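Local coordinates for Thiol:disulfide interchange protein DsbA (Pseudomonas aeruginosa, PDB 4ZL8) that probably introduces disulfide bonds into other proteins of the periplasm by passing on its own redox-active disulfide, as a DsbA-type member of the thioredoxin family, at residues V21-K26 and D57-R62; V30-Y35 and T155-G160; F78-S83 and F132-Q137; T107-A112 and V120-F125. The protein carries 1 engineered substitution. All coordinates share one frame; numbering follows the deposited sequence.

Contact 1: residues V21-K26 and D57-R62; sequences VSQPGK and DVHFVR
The side-chain amide of Gln23 lies flat on the imidazole of His59, the two planes only 12° apart, with Gln23 CD over the middle of the ring 3.1 Å above its plane. Gln23 reaches this place because CG stands beside its own backbone N (chi1 -72°) and the rest of the chain runs extended, so that CG also makes a CH-pi contact with the same face, 3.7 Å from the ring centroid. A flat amide can lie broadly against an aromatic face. His59 turns CG anti to its backbone N (chi1 173°), which swings the ring under the loop. Ser22 comes in at the ring edge, in plane, with OG 3.1 Å from His59 CD2; the same OG is hydrogen-bonded to Glu28. The extended Lys26 crosses the His59 side chain at about a right angle, Lys26 CB 3.9 Å from His59 CB. A type II turn from Gln23 to Lys26 folds the loop back, closed by Lys26 N to Gln23 O, with Gly25 taking the positive phi. The loop thus covers one side of strand 58-64, an outermost strand of the thioredoxin-fold sheet, and leads into its parallel neighbour, strand 27-33, while Val58, pointing away from the loop, packs against helix 172-188.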
# COMPACT_ATOMS: atom_id res chain seq x y z
N VAL A 21 3.87 -11.81 7.90
CA VAL A 21 4.29 -10.45 7.57
C VAL A 21 5.47 -10.46 6.58
O VAL A 21 6.19 -11.44 6.47
CB VAL A 21 4.66 -9.63 8.82
CG1 VAL A 21 3.46 -9.52 9.76
CG2 VAL A 21 5.87 -10.23 9.55
N SER A 22 5.64 -9.36 5.87
CA SER A 22 6.62 -9.29 4.80
C SER A 22 8.06 -9.26 5.30
O SER A 22 8.97 -9.72 4.61
CB SER A 22 6.34 -8.08 3.90
OG SER A 22 6.34 -6.86 4.62
N GLN A 23 8.26 -8.70 6.49
CA GLN A 23 9.57 -8.66 7.11
C GLN A 23 9.50 -9.19 8.53
O GLN A 23 9.30 -8.43 9.48
CB GLN A 23 10.12 -7.25 7.08
CG GLN A 23 10.53 -6.78 5.71
CD GLN A 23 11.19 -5.40 5.67
OE1 GLN A 23 11.47 -4.88 4.59
NE2 GLN A 23 11.46 -4.82 6.84
N PRO A 24 9.65 -10.52 8.69
CA PRO A 24 9.59 -11.09 10.03
C PRO A 24 10.56 -10.40 10.96
O PRO A 24 11.72 -10.09 10.60
CB PRO A 24 9.96 -12.55 9.80
CG PRO A 24 9.46 -12.81 8.40
CD PRO A 24 9.72 -11.55 7.64
N GLY A 25 10.07 -10.15 12.16
CA GLY A 25 10.84 -9.47 13.17
C GLY A 25 10.48 -8.01 13.35
O GLY A 25 10.86 -7.40 14.34
N LYS A 26 9.78 -7.45 12.37
CA LYS A 26 9.25 -6.10 12.49
C LYS A 26 7.75 -6.12 12.54
O LYS A 26 7.10 -7.01 11.99
CB LYS A 26 9.71 -5.23 11.33
CG LYS A 26 11.21 -4.98 11.36
CD LYS A 26 11.65 -3.90 10.40
CE LYS A 26 13.12 -3.59 10.63
NZ LYS A 26 13.58 -2.54 9.68
N ASP A 57 11.54 -0.68 14.66
CA ASP A 57 10.97 -2.02 14.67
C ASP A 57 9.66 -2.12 13.92
O ASP A 57 8.99 -3.13 14.00
CB ASP A 57 10.80 -2.55 16.10
CG ASP A 57 9.84 -1.71 16.95
OD1 ASP A 57 9.58 -0.55 16.59
OD2 ASP A 57 9.39 -2.22 18.01
N VAL A 58 9.30 -1.07 13.17
CA VAL A 58 8.08 -1.07 12.38
C VAL A 58 8.47 -1.07 10.90
O VAL A 58 9.38 -0.37 10.50
CB VAL A 58 7.23 0.15 12.72
CG1 VAL A 58 6.02 0.24 11.81
CG2 VAL A 58 6.81 0.10 14.18
N HIS A 59 7.74 -1.85 10.11
CA HIS A 59 7.93 -1.88 8.65
C HIS A 59 6.63 -1.49 7.96
O HIS A 59 5.66 -2.24 7.96
CB HIS A 59 8.34 -3.29 8.24
CG HIS A 59 8.41 -3.52 6.77
ND1 HIS A 59 9.14 -2.72 5.92
CD2 HIS A 59 7.88 -4.50 6.01
CE1 HIS A 59 9.03 -3.19 4.68
NE2 HIS A 59 8.28 -4.27 4.71
N PHE A 60 6.62 -0.28 7.41
CA PHE A 60 5.47 0.24 6.69
C PHE A 60 5.61 -0.12 5.22
O PHE A 60 6.66 0.09 4.61
CB PHE A 60 5.39 1.76 6.82
CG PHE A 60 4.31 2.36 5.98
CD1 PHE A 60 2.99 2.31 6.38
CD2 PHE A 60 4.62 2.96 4.78
CE1 PHE A 60 2.00 2.86 5.58
CE2 PHE A 60 3.64 3.50 3.98
CZ PHE A 60 2.34 3.44 4.38
N VAL A 61 4.53 -0.63 4.65
CA VAL A 61 4.52 -0.89 3.23
C VAL A 61 3.16 -0.62 2.65
O VAL A 61 2.13 -0.75 3.30
CB VAL A 61 4.93 -2.31 2.92
CG1 VAL A 61 3.94 -3.26 3.52
CG2 VAL A 61 5.09 -2.52 1.42
N ARG A 62 3.18 -0.21 1.39
CA ARG A 62 1.98 -0.12 0.63
C ARG A 62 1.83 -1.38 -0.17
O ARG A 62 2.80 -1.95 -0.65
CB ARG A 62 1.97 1.07 -0.31
CG ARG A 62 1.67 2.37 0.38
CD ARG A 62 1.37 3.47 -0.62
NE ARG A 62 1.16 4.72 0.09
CZ ARG A 62 2.13 5.47 0.58
NH1 ARG A 62 3.40 5.12 0.41
NH2 ARG A 62 1.82 6.58 1.23

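Contact 2: residues V30-Y35 and T155-G160; sequences VELFWY and TMVVNG
Strands 27-33 and 155-158 run antiparallel in the central sheet of the thioredoxin fold; the axes of segments 30-33 and 155-158 approach to 4.8 Å at 155°. Four backbone hydrogen bonds join them in two reciprocal pairs. Val30 N gives a nearly straight bond of 2.8 Å to Val157 O, and Val157 N returns one to Val30 O. Further along, Leu32 N meets Thr155 O almost along the C=O axis at 2.8 Å, whereas the longer bond of 3.2 Å from Thr155 N reaches a lone pair of Leu32 O. Glu31 and Met156 form the non-hydrogen-bonded pair between them. In this fold strand 27-33 leads towards the helix at whose start the redox-active Cys37-Cys40 disulfide lies, and the side chain of Glu31 lies near that motif. Met156 bends at chi2 and chi3, bringing SD obliquely across the aliphatic stem of Glu31, 3.8 Å from its CG; a flexible thioether fits such a curved path. Glu31 sets CG anti to the backbone N (chi1 -176°) and runs on extended, so that its carboxylate forms a salt bridge with Arg62. On the other face the beta-branched Val30, Thr155 and Val157 suit the extended backbone, and Leu32 adds apolar bulk, its CD1 obliquely meeting Val157 CG2 at 3.9 Å.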
# COMPACT_ATOMS: atom_id res chain seq x y z
N VAL A 30 0.54 -2.27 6.83
CA VAL A 30 0.22 -2.28 5.40
C VAL A 30 -0.91 -1.30 5.11
O VAL A 30 -1.94 -1.33 5.79
CB VAL A 30 -0.25 -3.68 4.98
CG1 VAL A 30 -0.67 -3.67 3.51
CG2 VAL A 30 0.83 -4.72 5.21
N GLU A 31 -0.69 -0.43 4.13
CA GLU A 31 -1.80 0.33 3.55
C GLU A 31 -2.12 -0.31 2.20
O GLU A 31 -1.30 -0.27 1.28
CB GLU A 31 -1.45 1.81 3.34
CG GLU A 31 -2.67 2.57 2.83
CD GLU A 31 -2.38 3.86 2.10
OE1 GLU A 31 -1.24 4.18 1.76
OE2 GLU A 31 -3.38 4.57 1.80
N LEU A 32 -3.29 -0.92 2.10
CA LEU A 32 -3.78 -1.37 0.78
C LEU A 32 -4.40 -0.17 0.08
O LEU A 32 -5.18 0.58 0.68
CB LEU A 32 -4.79 -2.51 0.91
CG LEU A 32 -4.18 -3.84 1.42
CD1 LEU A 32 -4.45 -3.96 2.88
CD2 LEU A 32 -4.76 -5.04 0.67
N PHE A 33 -4.01 0.02 -1.18
CA PHE A 33 -4.37 1.25 -1.88
C PHE A 33 -4.48 0.96 -3.38
O PHE A 33 -4.11 -0.09 -3.86
CB PHE A 33 -3.32 2.34 -1.62
CG PHE A 33 -2.14 2.24 -2.52
CD1 PHE A 33 -1.26 1.18 -2.41
CD2 PHE A 33 -1.91 3.20 -3.49
CE1 PHE A 33 -0.20 1.07 -3.27
CE2 PHE A 33 -0.85 3.08 -4.35
CZ PHE A 33 0.01 2.03 -4.22
N TRP A 34 -4.98 1.95 -4.10
CA TRP A 34 -4.89 2.00 -5.55
C TRP A 34 -4.51 3.44 -5.88
O TRP A 34 -5.10 4.38 -5.36
CB TRP A 34 -6.23 1.58 -6.19
CG TRP A 34 -6.43 1.93 -7.63
CD1 TRP A 34 -5.52 1.81 -8.64
CD2 TRP A 34 -7.62 2.48 -8.21
NE1 TRP A 34 -6.08 2.26 -9.82
CE2 TRP A 34 -7.37 2.68 -9.58
CE3 TRP A 34 -8.88 2.82 -7.70
CZ2 TRP A 34 -8.31 3.20 -10.44
CZ3 TRP A 34 -9.83 3.35 -8.58
CH2 TRP A 34 -9.53 3.53 -9.93
N TYR A 35 -3.56 3.62 -6.79
CA TYR A 35 -3.17 4.97 -7.20
C TYR A 35 -4.34 5.82 -7.69
O TYR A 35 -4.31 7.05 -7.53
CB TYR A 35 -2.14 4.92 -8.31
CG TYR A 35 -0.70 4.61 -7.95
CD1 TYR A 35 0.02 5.37 -7.03
CD2 TYR A 35 -0.01 3.63 -8.64
CE1 TYR A 35 1.35 5.11 -6.78
CE2 TYR A 35 1.31 3.36 -8.40
CZ TYR A 35 2.00 4.11 -7.49
OH TYR A 35 3.33 3.80 -7.31
N THR A 155 -7.31 0.66 3.08
CA THR A 155 -7.51 -0.20 4.25
C THR A 155 -6.15 -0.48 4.85
O THR A 155 -5.17 -0.69 4.14
CB THR A 155 -8.18 -1.51 3.87
OG1 THR A 155 -9.50 -1.24 3.38
CG2 THR A 155 -8.30 -2.47 5.06
N MET A 156 -6.11 -0.45 6.17
CA MET A 156 -4.89 -0.71 6.91
C MET A 156 -4.93 -2.11 7.52
O MET A 156 -5.99 -2.58 7.97
CB MET A 156 -4.77 0.27 8.08
CG MET A 156 -4.84 1.73 7.71
SD MET A 156 -3.56 2.25 6.55
CE MET A 156 -2.08 1.84 7.41
N VAL A 157 -3.77 -2.76 7.54
CA VAL A 157 -3.60 -4.01 8.28
C VAL A 157 -2.32 -3.92 9.09
O VAL A 157 -1.24 -3.64 8.55
CB VAL A 157 -3.57 -5.29 7.38
CG1 VAL A 157 -3.41 -6.53 8.23
CG2 VAL A 157 -4.81 -5.37 6.51
N VAL A 158 -2.45 -4.13 10.39
CA VAL A 158 -1.30 -4.14 11.29
C VAL A 158 -0.91 -5.54 11.70
O VAL A 158 -1.76 -6.33 12.18
CB VAL A 158 -1.53 -3.25 12.52
CG1 VAL A 158 -0.44 -3.41 13.55
CG2 VAL A 158 -1.59 -1.79 12.09
N ASN A 159 0.37 -5.83 11.48
CA ASN A 159 1.04 -7.08 11.83
C ASN A 159 0.32 -8.35 11.38
O ASN A 159 0.39 -9.39 12.02
CB ASN A 159 1.37 -7.16 13.32
CG ASN A 159 2.77 -7.64 13.57
OD1 ASN A 159 3.63 -7.53 12.71
ND2 ASN A 159 2.99 -8.19 14.76
N GLY A 160 -0.33 -8.26 10.23
CA GLY A 160 -1.03 -9.40 9.65
C GLY A 160 -2.25 -9.83 10.44
O GLY A 160 -2.80 -10.89 10.21

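Contact 3: residues F78-S83 and F132-Q137; sequences FLTLIS and FAIKGQ. Engineered in segment 78-83: Ile82 (natural residue Glu).
Helix 70-84, of the helical part that DsbA proteins carry in addition to the thioredoxin fold, here crosses the start of helix 132-148, which probably runs from it toward the thioredoxin part; the axes of segments 78-83 and 132-137 are 10.1 Å apart, at 120° between their directions. The contact is almost wholly van der Waals packing, and Ile134 carries most of it. With CG1 beside the backbone N (chi1 -74°) and chi2 near -67°, Ile134 sends CD1 tip-first at the opposing helix, between Leu79, Thr80 and Ser83. Its apolar neighbours are Leu79 CB, 4.0 Å from Ile134 CD1, and Ser83 CB. The ethyl arm of Ile134 spans the gap, while the small Thr80 and Ser83 let it come near the opposing backbone. Leu79 makes the second apolar touch, its CD1 4.1 Å from CB of Gln137, which offers its aliphatic stem. Thr80 OG1 serves its own helix, hydrogen-bonded to Gln76 O; the Thr80 and Ile134 side chains cross at about a right angle, OG1 4.1 Å from Ile134 CG1. The engineered Ile82 starts out toward the other helix, but its end turns away and CG1 lies over a face of Phe78. The closest approach of all is between side chain and backbone, where the methyl CD1 of Ile134 rests 3.5 Å from Leu79 O.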
# COMPACT_ATOMS: atom_id res chain seq x y z
N PHE A 78 3.05 0.01 -9.73
CA PHE A 78 3.59 0.15 -8.38
C PHE A 78 4.67 -0.89 -8.11
O PHE A 78 5.77 -0.57 -7.65
CB PHE A 78 2.48 0.00 -7.34
CG PHE A 78 2.98 -0.04 -5.92
CD1 PHE A 78 3.28 1.12 -5.24
CD2 PHE A 78 3.16 -1.24 -5.28
CE1 PHE A 78 3.75 1.08 -3.94
CE2 PHE A 78 3.62 -1.28 -3.98
CZ PHE A 78 3.91 -0.10 -3.32
N LEU A 79 4.35 -2.15 -8.38
CA LEU A 79 5.29 -3.22 -8.07
C LEU A 79 6.55 -3.15 -8.92
O LEU A 79 7.63 -3.47 -8.46
CB LEU A 79 4.63 -4.59 -8.21
CG LEU A 79 3.53 -4.86 -7.21
CD1 LEU A 79 2.74 -6.11 -7.58
CD2 LEU A 79 4.06 -4.99 -5.80
N THR A 80 6.41 -2.67 -10.15
CA THR A 80 7.55 -2.47 -11.04
C THR A 80 8.47 -1.40 -10.46
O THR A 80 9.69 -1.58 -10.41
CB THR A 80 7.09 -2.09 -12.46
OG1 THR A 80 6.38 -3.20 -13.02
CG2 THR A 80 8.27 -1.78 -13.35
N LEU A 81 7.88 -0.30 -10.00
CA LEU A 81 8.67 0.78 -9.43
C LEU A 81 9.36 0.35 -8.14
O LEU A 81 10.51 0.72 -7.89
CB LEU A 81 7.78 2.00 -9.18
CG LEU A 81 7.18 2.64 -10.43
CD1 LEU A 81 6.12 3.65 -10.05
CD2 LEU A 81 8.25 3.25 -11.28
N ILE A 82 8.67 -0.42 -7.30
CA ILE A 82 9.31 -1.02 -6.13
C ILE A 82 10.52 -1.88 -6.51
O ILE A 82 11.60 -1.74 -5.95
CB ILE A 82 8.31 -1.87 -5.32
CG1 ILE A 82 7.27 -0.98 -4.64
CG2 ILE A 82 9.03 -2.72 -4.29
CD1 ILE A 82 7.81 -0.12 -3.54
N SER A 83 10.36 -2.75 -7.51
CA SER A 83 11.45 -3.61 -7.94
C SER A 83 12.64 -2.79 -8.42
O SER A 83 13.81 -3.13 -8.16
CB SER A 83 10.96 -4.50 -9.09
OG SER A 83 12.03 -5.21 -9.71
N PHE A 132 8.94 -12.00 -15.49
CA PHE A 132 8.36 -13.09 -14.74
C PHE A 132 8.36 -12.80 -13.24
O PHE A 132 7.47 -13.23 -12.50
CB PHE A 132 9.03 -14.43 -15.08
CG PHE A 132 10.50 -14.52 -14.70
CD1 PHE A 132 10.88 -14.74 -13.39
CD2 PHE A 132 11.49 -14.40 -15.66
CE1 PHE A 132 12.21 -14.84 -13.04
CE2 PHE A 132 12.82 -14.50 -15.31
CZ PHE A 132 13.17 -14.71 -14.01
N ALA A 133 9.34 -12.05 -12.77
CA ALA A 133 9.40 -11.77 -11.35
C ALA A 133 8.19 -10.95 -10.92
O ALA A 133 7.61 -11.17 -9.85
CB ALA A 133 10.72 -11.06 -10.98
N ILE A 134 7.80 -9.99 -11.76
CA ILE A 134 6.65 -9.16 -11.46
C ILE A 134 5.35 -9.99 -11.52
O ILE A 134 4.45 -9.76 -10.74
CB ILE A 134 6.63 -7.90 -12.35
CG1 ILE A 134 7.70 -6.90 -11.85
CG2 ILE A 134 5.24 -7.26 -12.36
CD1 ILE A 134 7.44 -6.29 -10.49
N LYS A 135 5.28 -10.99 -12.38
CA LYS A 135 4.13 -11.89 -12.35
C LYS A 135 3.98 -12.53 -10.97
O LYS A 135 2.86 -12.64 -10.44
CB LYS A 135 4.21 -12.93 -13.47
CG LYS A 135 3.88 -12.31 -14.81
CD LYS A 135 3.93 -13.28 -15.95
CE LYS A 135 3.46 -12.61 -17.23
NZ LYS A 135 4.03 -11.24 -17.41
N GLY A 136 5.09 -12.94 -10.38
CA GLY A 136 5.09 -13.50 -9.04
C GLY A 136 4.69 -12.50 -7.98
O GLY A 136 3.91 -12.83 -7.08
N GLN A 137 5.20 -11.28 -8.06
CA GLN A 137 4.83 -10.26 -7.10
C GLN A 137 3.34 -9.94 -7.18
O GLN A 137 2.70 -9.70 -6.16
CB GLN A 137 5.68 -9.00 -7.26
CG GLN A 137 7.16 -9.24 -6.96
CD GLN A 137 7.38 -9.65 -5.53
OE1 GLN A 137 6.84 -9.04 -4.61
NE2 GLN A 137 8.16 -10.71 -5.33

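Contact 4: residues T107-A112 and V120-F125; sequences TPEEMA and VDKEKF
Lys122 places CG anti to its backbone N (chi1 165°) and then runs fully extended, so its chain reaches across to the helix that starts at Pro108. Glu109 instead bends at chi2 (-66°), which turns its carboxylate back to meet the lysine at about a right angle. The two ends form a salt bridge of 3.1 Å between Lys122 NZ and Glu109 OE1, using the syn lone pair of that oxygen; NZ has a second acid partner in Asp113, and this shared charge probably holds the ammonium in place. On the way, the methylenes of Lys122 cross Ala112, whose CB lies 3.6 Å from Lys122 CG; a methyl is small enough to let the chain pass so near. Helices 108-116 and 122-129 follow each other in the helical part of DsbA, and both begin with an N-cap. Thr107 OG1 accepts from Glu110 N, and Asp121 OD2 accepts from Lys124 N at 2.9 Å, met from above the carboxylate plane; each side chain closes a first-turn N-H that would otherwise lack a backbone acceptor. Away from the salt bridge, Phe125, also with CG anti to its N (chi1 178°), sends its ring between the helices. Met111 CB lies 3.8 Å from Phe125 CE2, and the extended Met111 chain brings SD to the ring edge in a Met-aromatic contact, 5.1 Å from the centroid. Ala112 CB touches Phe125 CD2 at 4.0 Å. Next to them, one water donates to both Ala112 O and Val120 O, bridging the two backbones.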
# COMPACT_ATOMS: atom_id res chain seq x y z
N THR A 107 -1.48 2.10 -19.81
CA THR A 107 -0.71 1.07 -20.51
C THR A 107 0.74 1.26 -20.15
O THR A 107 1.13 2.35 -19.75
CB THR A 107 -0.81 1.21 -22.02
OG1 THR A 107 -0.22 2.46 -22.44
CG2 THR A 107 -2.25 1.16 -22.50
N PRO A 108 1.56 0.21 -20.28
CA PRO A 108 2.97 0.39 -19.92
C PRO A 108 3.69 1.41 -20.80
O PRO A 108 4.59 2.06 -20.28
CB PRO A 108 3.57 -1.03 -20.03
CG PRO A 108 2.54 -1.86 -20.73
CD PRO A 108 1.22 -1.20 -20.58
N GLU A 109 3.31 1.60 -22.05
CA GLU A 109 3.94 2.64 -22.86
C GLU A 109 3.64 4.01 -22.27
O GLU A 109 4.54 4.86 -22.15
CB GLU A 109 3.47 2.56 -24.31
CG GLU A 109 4.30 1.64 -25.16
CD GLU A 109 5.72 2.15 -25.34
OE1 GLU A 109 5.89 3.37 -25.58
OE2 GLU A 109 6.67 1.34 -25.24
N GLU A 110 2.39 4.25 -21.91
CA GLU A 110 2.03 5.52 -21.30
C GLU A 110 2.78 5.72 -19.99
O GLU A 110 3.26 6.82 -19.70
CB GLU A 110 0.53 5.62 -21.04
CG GLU A 110 0.15 7.04 -20.72
CD GLU A 110 -1.26 7.17 -20.22
OE1 GLU A 110 -2.10 6.25 -20.50
OE2 GLU A 110 -1.48 8.22 -19.55
N MET A 111 2.86 4.67 -19.19
CA MET A 111 3.55 4.76 -17.91
C MET A 111 5.01 5.11 -18.13
O MET A 111 5.54 6.00 -17.48
CB MET A 111 3.48 3.44 -17.16
CG MET A 111 2.10 2.99 -16.77
SD MET A 111 2.19 1.25 -16.31
CE MET A 111 0.48 0.91 -16.00
N ALA A 112 5.65 4.41 -19.03
CA ALA A 112 7.08 4.59 -19.23
C ALA A 112 7.37 6.01 -19.71
O ALA A 112 8.35 6.62 -19.31
CB ALA A 112 7.61 3.58 -20.23
N VAL A 120 12.97 7.91 -14.62
CA VAL A 120 12.95 6.46 -14.67
C VAL A 120 13.33 5.93 -16.05
O VAL A 120 12.74 6.31 -17.06
CB VAL A 120 11.56 5.94 -14.28
CG1 VAL A 120 11.49 4.40 -14.29
CG2 VAL A 120 11.19 6.47 -12.91
N ASP A 121 14.30 5.02 -16.07
CA ASP A 121 14.78 4.34 -17.26
C ASP A 121 13.63 3.59 -17.94
O ASP A 121 13.06 2.67 -17.35
CB ASP A 121 15.89 3.39 -16.79
CG ASP A 121 16.49 2.53 -17.89
OD1 ASP A 121 17.62 2.05 -17.66
OD2 ASP A 121 15.86 2.29 -18.93
N LYS A 122 13.26 4.01 -19.16
CA LYS A 122 12.07 3.48 -19.83
C LYS A 122 12.27 2.01 -20.22
O LYS A 122 11.37 1.20 -20.04
CB LYS A 122 11.69 4.32 -21.06
CG LYS A 122 10.70 3.64 -22.02
CD LYS A 122 10.10 4.62 -23.04
CE LYS A 122 9.02 3.93 -23.87
NZ LYS A 122 8.52 4.81 -24.98
N GLU A 123 13.44 1.69 -20.75
CA GLU A 123 13.69 0.31 -21.18
C GLU A 123 13.69 -0.63 -19.97
O GLU A 123 13.16 -1.74 -20.03
CB GLU A 123 15.00 0.20 -21.97
CG GLU A 123 14.90 0.74 -23.40
CD GLU A 123 13.64 0.28 -24.13
OE1 GLU A 123 13.42 -0.95 -24.23
OE2 GLU A 123 12.87 1.15 -24.60
N LYS A 124 14.28 -0.20 -18.86
CA LYS A 124 14.26 -1.02 -17.66
C LYS A 124 12.86 -1.10 -17.05
O LYS A 124 12.44 -2.16 -16.58
CB LYS A 124 15.25 -0.50 -16.62
CG LYS A 124 15.38 -1.38 -15.38
CD LYS A 124 16.03 -2.70 -15.72
CE LYS A 124 16.24 -3.58 -14.49
NZ LYS A 124 16.91 -4.87 -14.84
N PHE A 125 12.10 -0.01 -17.09
CA PHE A 125 10.73 -0.07 -16.62
C PHE A 125 9.93 -1.10 -17.43
O PHE A 125 9.25 -1.94 -16.85
CB PHE A 125 10.04 1.30 -16.71
CG PHE A 125 8.60 1.24 -16.28
CD1 PHE A 125 8.26 1.34 -14.94
CD2 PHE A 125 7.60 1.01 -17.20
CE1 PHE A 125 6.95 1.24 -14.54
CE2 PHE A 125 6.27 0.91 -16.79
CZ PHE A 125 5.95 1.02 -15.47
O HOH W 1 10.07 5.02 -17.70

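Along the chain contact 1 crosses contact 2, while contact 4 is nested inside the loop closed by contact 3, and both lie within the long loop closed by contact 2. Contacts 1 and 2 share the central sheet, with centres 12 Å apart, joined through strand 27-33 and the Glu31-Arg62 salt bridge. Contacts 3 and 4, 13 Å apart, meet where Thr80 and Leu81 pack on Phe125. Phe78 packs between the helical part and the sheet, touching Phe33, Tyr35 and Arg62. Contacts 1 and 4 are the most distant, about 29 Å between centres. Contacts 1 and 2 thus build the thioredoxin sheet, whose strand 27-33 leads to the redox-active disulfide, and contacts 3 and 4 the helical part packed beside it.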